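Local coordinates for protein GH127 beta-L-arabinofuranoside (Geobacillus stearothermophilus, PDB 4QK0) that probably hydrolyses terminal beta-L-arabinofuranosyl linkages as a glycoside hydrolase of family GH127, at residues Ile194-Leu199 with Ala269-Thr274; Pro240-Tyr243 with Arg248-Gln251; Phe315-Thr320 with Tyr331-Ala336. All coordinates share one frame; numbering follows the deposited sequence.

Contact 1: Ile194-Leu199 with Ala269-Thr274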
# COMPACT_ATOMS: atom_id res chain seq x y z
N ILE A 194 26.74 7.44 16.41
CA ILE A 194 27.89 7.88 17.24
C ILE A 194 28.12 6.91 18.40
O ILE A 194 29.27 6.61 18.76
CB ILE A 194 27.71 9.32 17.75
CG1 ILE A 194 28.99 9.87 18.39
CG2 ILE A 194 26.59 9.42 18.77
CD1 ILE A 194 30.15 9.97 17.46
N GLU A 195 27.03 6.30 18.88
CA GLU A 195 27.12 5.41 20.03
C GLU A 195 27.92 4.14 19.69
O GLU A 195 28.89 3.81 20.41
CB GLU A 195 25.76 5.10 20.58
CG GLU A 195 24.94 6.33 20.87
CD GLU A 195 24.06 6.81 19.69
OE1 GLU A 195 24.27 6.33 18.55
OE2 GLU A 195 23.14 7.63 19.95
N LEU A 196 27.61 3.49 18.58
CA LEU A 196 28.41 2.31 18.21
C LEU A 196 29.84 2.67 17.77
O LEU A 196 30.78 1.90 17.95
CB LEU A 196 27.68 1.45 17.16
CG LEU A 196 27.50 2.01 15.73
CD1 LEU A 196 28.71 1.72 14.88
CD2 LEU A 196 26.28 1.41 15.02
N ALA A 197 30.00 3.85 17.16
CA ALA A 197 31.29 4.26 16.71
C ALA A 197 32.24 4.51 17.89
O ALA A 197 33.37 4.09 17.89
CB ALA A 197 31.16 5.54 15.88
N LEU A 198 31.74 5.20 18.89
CA LEU A 198 32.49 5.42 20.13
C LEU A 198 32.94 4.14 20.80
O LEU A 198 34.04 4.10 21.32
CB LEU A 198 31.67 6.27 21.11
CG LEU A 198 31.58 7.73 20.74
CD1 LEU A 198 30.60 8.49 21.61
CD2 LEU A 198 32.96 8.40 20.80
N LEU A 199 32.16 3.08 20.75
CA LEU A 199 32.65 1.79 21.27
C LEU A 199 33.86 1.32 20.52
O LEU A 199 34.76 0.74 21.09
CB LEU A 199 31.59 0.67 21.20
CG LEU A 199 30.28 0.89 21.92
CD1 LEU A 199 29.41 -0.37 21.88
CD2 LEU A 199 30.57 1.24 23.37
N ALA A 269 17.10 2.35 14.25
CA ALA A 269 16.84 1.45 15.35
C ALA A 269 17.97 0.45 15.51
O ALA A 269 18.39 0.15 16.64
CB ALA A 269 15.51 0.72 15.16
N LEU A 270 18.38 -0.15 14.41
CA LEU A 270 19.32 -1.23 14.50
C LEU A 270 20.73 -0.71 14.87
O LEU A 270 21.45 -1.42 15.55
CB LEU A 270 19.37 -2.01 13.21
CG LEU A 270 18.09 -2.76 12.83
CD1 LEU A 270 18.27 -3.39 11.48
CD2 LEU A 270 17.69 -3.83 13.77
N TYR A 271 21.09 0.49 14.45
CA TYR A 271 22.32 1.10 14.91
C TYR A 271 22.27 1.35 16.43
O TYR A 271 23.26 1.18 17.13
CB TYR A 271 22.59 2.42 14.19
CG TYR A 271 23.15 2.35 12.81
CD1 TYR A 271 23.33 1.14 12.15
CD2 TYR A 271 23.53 3.52 12.14
CE1 TYR A 271 23.85 1.09 10.84
CE2 TYR A 271 24.03 3.47 10.83
CZ TYR A 271 24.18 2.26 10.19
OH TYR A 271 24.69 2.20 8.89
N MSE A 272 21.11 1.75 16.92
CA MSE A 272 20.94 1.97 18.34
C MSE A 272 21.06 0.66 19.06
O MSE A 272 21.78 0.57 20.06
CB MSE A 272 19.62 2.61 18.69
CG MSE A 272 19.53 3.02 20.17
SE MSE A 272 17.79 3.82 20.57
CE MSE A 272 16.80 2.15 20.32
N TYR A 273 20.42 -0.38 18.57
CA TYR A 273 20.49 -1.65 19.24
C TYR A 273 21.89 -2.17 19.24
O TYR A 273 22.30 -2.90 20.16
CB TYR A 273 19.57 -2.70 18.62
CG TYR A 273 18.09 -2.26 18.47
CD1 TYR A 273 17.51 -1.32 19.29
CD2 TYR A 273 17.30 -2.83 17.48
CE1 TYR A 273 16.18 -0.96 19.14
CE2 TYR A 273 15.97 -2.48 17.33
CZ TYR A 273 15.42 -1.53 18.15
OH TYR A 273 14.10 -1.21 17.97
N THR A 274 22.60 -1.91 18.17
CA THR A 274 23.95 -2.43 18.05
C THR A 274 24.83 -1.79 19.20
O THR A 274 25.56 -2.48 19.87
CB THR A 274 24.51 -2.10 16.69
OG1 THR A 274 23.82 -2.83 15.66
CG2 THR A 274 26.01 -2.40 16.60
O HOH W 1 24.82 3.92 17.47
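Leu196 and Thr274 mark the closest backbone approach of two helical segments that run in broadly the same direction, with Leu196 CA 6.5 Å from Thr274 CA. Segment 194-199 opens helix 194-205, while 269-274 lies inside helix 266-283. A water bridges the two helices: it donates to Tyr271 O at 3.2 Å and to Glu195 OE1 at 2.7 Å, and accepts from Leu196 N, a first-turn amide. Catalytic domains of this clan are alpha/alpha barrels, and the shared direction is consistent with two neighbouring helices of such a barrel; helix 140-158 packs on Ile194 and Ala197, and helix 334-350 on Leu270 and Thr274. Leu196 carries the side-chain contact through one methyl. Its CG sits between backbone N and carbonyl carbon (chi1 69°), which sends CD2 across the interface to lie 3.9 Å from Tyr271 CB and 3.7 Å from Tyr271 O, oblique to the phenol ring. The same CD2 touches Thr274 CG2 at 4.1 Å. With OG1 turned back to donate to Leu270 O at 2.8 Å, approaching from the opposite face of that carbonyl's plane to Thr274 N, Thr274 presents this methyl to the leucine.

Contact 2: Pro240-Tyr243 with Arg248-Gln251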
# COMPACT_ATOMS: atom_id res chain seq x y z
N PRO A 240 4.38 20.62 13.16
CA PRO A 240 4.46 19.27 13.73
C PRO A 240 5.49 18.42 12.96
O PRO A 240 5.77 18.66 11.77
CB PRO A 240 3.02 18.73 13.58
CG PRO A 240 2.33 19.61 12.58
CD PRO A 240 3.15 20.85 12.36
N PHE A 241 6.12 17.47 13.64
CA PHE A 241 7.05 16.58 12.93
C PHE A 241 6.29 15.80 11.81
O PHE A 241 5.18 15.34 12.04
CB PHE A 241 7.79 15.65 13.93
CG PHE A 241 8.97 14.93 13.31
CD1 PHE A 241 10.06 15.65 12.85
CD2 PHE A 241 8.97 13.56 13.15
CE1 PHE A 241 11.13 15.01 12.22
CE2 PHE A 241 10.02 12.92 12.56
CZ PHE A 241 11.11 13.64 12.08
N TRP A 242 6.87 15.68 10.61
CA TRP A 242 6.19 15.02 9.49
C TRP A 242 5.77 13.57 9.79
O TRP A 242 4.73 13.13 9.30
CB TRP A 242 7.03 15.07 8.20
CG TRP A 242 8.34 14.33 8.29
CD1 TRP A 242 9.55 14.84 8.74
CD2 TRP A 242 8.59 12.95 7.97
NE1 TRP A 242 10.51 13.87 8.73
CE2 TRP A 242 9.97 12.69 8.27
CE3 TRP A 242 7.78 11.90 7.51
CZ2 TRP A 242 10.57 11.44 8.05
CZ3 TRP A 242 8.38 10.63 7.30
CH2 TRP A 242 9.76 10.42 7.57
N TYR A 243 6.57 12.83 10.57
CA TYR A 243 6.24 11.43 10.85
C TYR A 243 5.21 11.35 11.95
O TYR A 243 5.39 11.90 13.02
CB TYR A 243 7.48 10.65 11.25
CG TYR A 243 7.29 9.17 11.51
CD1 TYR A 243 7.27 8.26 10.46
CD2 TYR A 243 7.22 8.68 12.80
CE1 TYR A 243 7.12 6.89 10.68
CE2 TYR A 243 7.08 7.32 13.03
CZ TYR A 243 7.02 6.42 11.97
OH TYR A 243 6.89 5.06 12.22
N ARG A 248 8.98 8.38 17.96
CA ARG A 248 9.21 6.96 17.61
C ARG A 248 10.07 6.80 16.38
O ARG A 248 10.83 5.85 16.27
CB ARG A 248 7.89 6.25 17.35
CG ARG A 248 7.04 6.15 18.60
CD ARG A 248 5.58 5.91 18.25
NE ARG A 248 5.40 4.63 17.60
CZ ARG A 248 5.11 3.49 18.24
NH1 ARG A 248 5.02 3.48 19.57
NH2 ARG A 248 4.92 2.35 17.54
N TYR A 249 9.98 7.75 15.45
CA TYR A 249 10.82 7.66 14.24
C TYR A 249 12.30 7.50 14.59
O TYR A 249 13.01 6.68 14.00
CB TYR A 249 10.67 8.91 13.43
CG TYR A 249 11.51 8.98 12.18
CD1 TYR A 249 11.15 8.29 11.03
CD2 TYR A 249 12.62 9.83 12.10
CE1 TYR A 249 11.88 8.37 9.86
CE2 TYR A 249 13.36 9.97 10.91
CZ TYR A 249 12.99 9.23 9.81
OH TYR A 249 13.68 9.30 8.66
N HIS A 250 12.73 8.29 15.58
CA HIS A 250 14.14 8.28 16.06
C HIS A 250 14.37 7.37 17.30
O HIS A 250 15.45 7.38 17.87
CB HIS A 250 14.55 9.67 16.52
CG HIS A 250 14.16 10.76 15.60
ND1 HIS A 250 12.95 11.42 15.70
CD2 HIS A 250 14.82 11.35 14.58
CE1 HIS A 250 12.87 12.35 14.75
NE2 HIS A 250 14.01 12.36 14.10
N GLN A 251 13.36 6.59 17.69
CA GLN A 251 13.41 5.77 18.90
C GLN A 251 13.84 6.60 20.13
O GLN A 251 14.59 6.12 20.97
CB GLN A 251 14.33 4.55 18.71
CG GLN A 251 13.92 3.65 17.54
CD GLN A 251 14.46 4.10 16.18
OE1 GLN A 251 15.47 4.81 16.10
NE2 GLN A 251 13.78 3.70 15.11
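Tyr249 pushes its ring in among Phe241, Trp242 and Tyr243, and together with His250 these residues form an aromatic cluster in the long loop between helix 227-234 and strand 264-265 of the catalytic domain. No hydrogen bond crosses between the two segments; the loop is drawn together by rings. The one edge-to-face pair is Trp242 with Tyr249: the six-membered part of the indole brings its edge over a face of the phenol, planes at 70°, and Trp242 CZ2 lies 3.7 Å from Tyr249 CZ. Trp242 reaches this position with CG between its backbone N and carbonyl carbon (chi1 63°).

The remaining ring pairs meet obliquely. Tyr243 and Tyr249 are turned by 48°, and the closest touch involves the root of the second side chain, Tyr243 CD2 to Tyr249 CB at 3.5 Å, while Tyr249 CD1 rests over a face of Tyr243 toward its rim. Phe241 offers its edge to Tyr249 CD2 at 4.1 Å, and its CZ meets His250 CE1 at 3.4 Å, the two side chains arriving from opposite directions. Beyond the segments, Phe228 meets the His250 ring, His265 meets Tyr249, and Phe315 packs edge-to-face with Trp242.

Contacts between sequence neighbours complete the cluster. Trp242 CD1 stands 3.8 Å above the plane of the Phe241 ring. Within the second segment, Gln251 N bonds to Arg248 O, closing a turn, and Tyr249 CD2 sits over the centre of the His250 imidazole, 3.5 Å above its plane.

Contact 3: Phe315-Thr320 with Tyr331-Ala336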
# COMPACT_ATOMS: atom_id res chain seq x y z
N PHE A 315 6.79 4.75 4.32
CA PHE A 315 6.65 6.00 5.01
C PHE A 315 7.51 5.89 6.30
O PHE A 315 7.19 5.13 7.21
CB PHE A 315 5.20 6.24 5.38
CG PHE A 315 4.95 7.56 6.00
CD1 PHE A 315 5.03 8.70 5.27
CD2 PHE A 315 4.58 7.65 7.36
CE1 PHE A 315 4.79 9.92 5.86
CE2 PHE A 315 4.35 8.85 7.95
CZ PHE A 315 4.46 10.00 7.19
N GLY A 316 8.59 6.67 6.34
CA GLY A 316 9.53 6.60 7.47
C GLY A 316 10.49 5.44 7.41
O GLY A 316 11.22 5.23 8.35
N GLU A 317 10.47 4.67 6.32
CA GLU A 317 11.38 3.55 6.12
C GLU A 317 11.47 2.74 7.40
O GLU A 317 12.55 2.49 7.92
CB GLU A 317 12.75 4.06 5.68
CG GLU A 317 12.64 5.16 4.62
CD GLU A 317 13.99 5.78 4.30
OE1 GLU A 317 14.57 5.52 3.24
OE2 GLU A 317 14.50 6.50 5.16
N SER A 318 10.32 2.29 7.88
CA SER A 318 10.16 1.96 9.25
C SER A 318 9.55 0.60 9.53
O SER A 318 8.90 -0.05 8.67
CB SER A 318 9.32 3.06 9.91
OG SER A 318 8.09 3.17 9.22
N PHE A 319 9.77 0.17 10.77
CA PHE A 319 8.98 -0.84 11.37
C PHE A 319 7.54 -0.37 11.46
O PHE A 319 7.23 0.82 11.64
CB PHE A 319 9.47 -1.13 12.77
CG PHE A 319 10.82 -1.83 12.81
CD1 PHE A 319 10.93 -3.15 12.47
CD2 PHE A 319 11.97 -1.14 13.15
CE1 PHE A 319 12.16 -3.80 12.51
CE2 PHE A 319 13.22 -1.78 13.17
CZ PHE A 319 13.32 -3.11 12.85
N THR A 320 6.63 -1.33 11.36
CA THR A 320 5.24 -1.11 11.73
C THR A 320 4.97 -1.84 13.04
O THR A 320 5.00 -1.22 14.10
CB THR A 320 4.28 -1.54 10.62
OG1 THR A 320 4.53 -2.90 10.21
CG2 THR A 320 4.50 -0.63 9.44
N TYR A 331 9.66 -2.46 2.61
CA TYR A 331 10.76 -1.53 2.34
C TYR A 331 12.08 -2.29 2.37
O TYR A 331 12.80 -2.34 1.36
CB TYR A 331 10.71 -0.39 3.29
CG TYR A 331 11.39 0.83 2.73
CD1 TYR A 331 10.77 1.63 1.77
CD2 TYR A 331 12.64 1.20 3.17
CE1 TYR A 331 11.41 2.76 1.26
CE2 TYR A 331 13.27 2.32 2.69
CZ TYR A 331 12.67 3.10 1.73
OH TYR A 331 13.31 4.25 1.29
N ALA A 332 12.42 -2.92 3.49
CA ALA A 332 13.58 -3.85 3.56
C ALA A 332 14.84 -3.25 2.90
O ALA A 332 15.45 -3.82 2.02
CB ALA A 332 13.25 -5.16 2.95
N GLU A 333 15.14 -2.04 3.32
CA GLU A 333 16.27 -1.25 2.83
C GLU A 333 17.58 -2.03 2.99
O GLU A 333 17.79 -2.73 4.00
CB GLU A 333 16.33 0.01 3.64
CG GLU A 333 17.28 1.06 3.20
CD GLU A 333 17.26 2.30 4.11
OE1 GLU A 333 18.23 3.03 3.95
OE2 GLU A 333 16.34 2.60 4.91
N THR A 334 18.41 -1.96 1.97
CA THR A 334 19.70 -2.60 1.97
C THR A 334 20.47 -2.25 3.25
O THR A 334 20.95 -3.14 3.92
CB THR A 334 20.50 -2.19 0.69
OG1 THR A 334 19.76 -2.54 -0.49
CG2 THR A 334 21.82 -2.92 0.65
N CYS A 335 20.52 -0.97 3.58
CA CYS A 335 21.23 -0.50 4.75
C CYS A 335 20.69 -1.09 6.07
O CYS A 335 21.45 -1.28 7.01
CB CYS A 335 21.21 1.02 4.82
SG CYS A 335 22.37 1.72 3.67
N ALA A 336 19.41 -1.44 6.12
CA ALA A 336 18.84 -1.97 7.35
C ALA A 336 19.29 -3.40 7.52
O ALA A 336 19.47 -3.84 8.65
CB ALA A 336 17.33 -1.91 7.34
O HOH W 2 15.04 1.56 7.00
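Glu317 and Tyr331 meet in the probable active site of this GH127 enzyme, where Glu317 probably corresponds to the general acid/base glutamate of relatives that also assemble a zinc site from one glutamate and three cysteines. Glu333 and Cys335 at the start of helix 334-350, with Cys412 against Cys335, are consistent with such a site; the Cys335-Cys412 disulfide seen in another structure of this protein is absent here. Glu317 and Ser318 both face Ser313 in a G1 beta bulge.

The main bond runs from Tyr331 OH to Glu317 OE1, 2.6 Å long and received on the anti lone pair. Glu317 crosses the tyrosine obliquely to reach it: its CA sits over one face of the ring, 4.2 Å from the centroid, in a CH-pi contact. CG, anti to the carbonyl carbon (chi1 -43°), passes 3.5 Å from Tyr331 CE2, and the extended chain brings the carboxylate to the hydroxyl with its plane 71° from that of the ring. Its other oxygen, OE2, is bonded to His265 NE2, so two partners fix the rotation of the group. A phenylalanine in place of Tyr331 would probably keep the ring under Glu317 yet leave OE1 without this donor and the carboxylate freer to turn.

Glu333, at the N-cap of its helix, directs OE2 to the edge of the Tyr331 ring, in its plane. A water joins the segments there, donating to Glu317 O at 2.8 Å and to Glu333 OE2 at 2.7 Å.

How the contacts relate
All three contacts fall in the catalytic domain, with contact 3 nearest the probable zinc and substrate site. Contacts 2 and 3 have centres about 14 Å apart and touch directly: Trp242 CH2 lies 3.8 Å from Gly316 CA, and Tyr249 CE1 lies 3.5 Å from Gly316 O. His265 is shared by both contacts. Helix 266-283 connects contact 1 to both others: Ala269 CB packs 3.4 Å from Gln251 NE2 and 3.9 Å from Phe319 CE2, although the centre of contact 1 is about 19 Å from that of contact 2 and 17 Å from that of contact 3. Phe315 continues to the dimer interface, stacking on His395 of the second subunit.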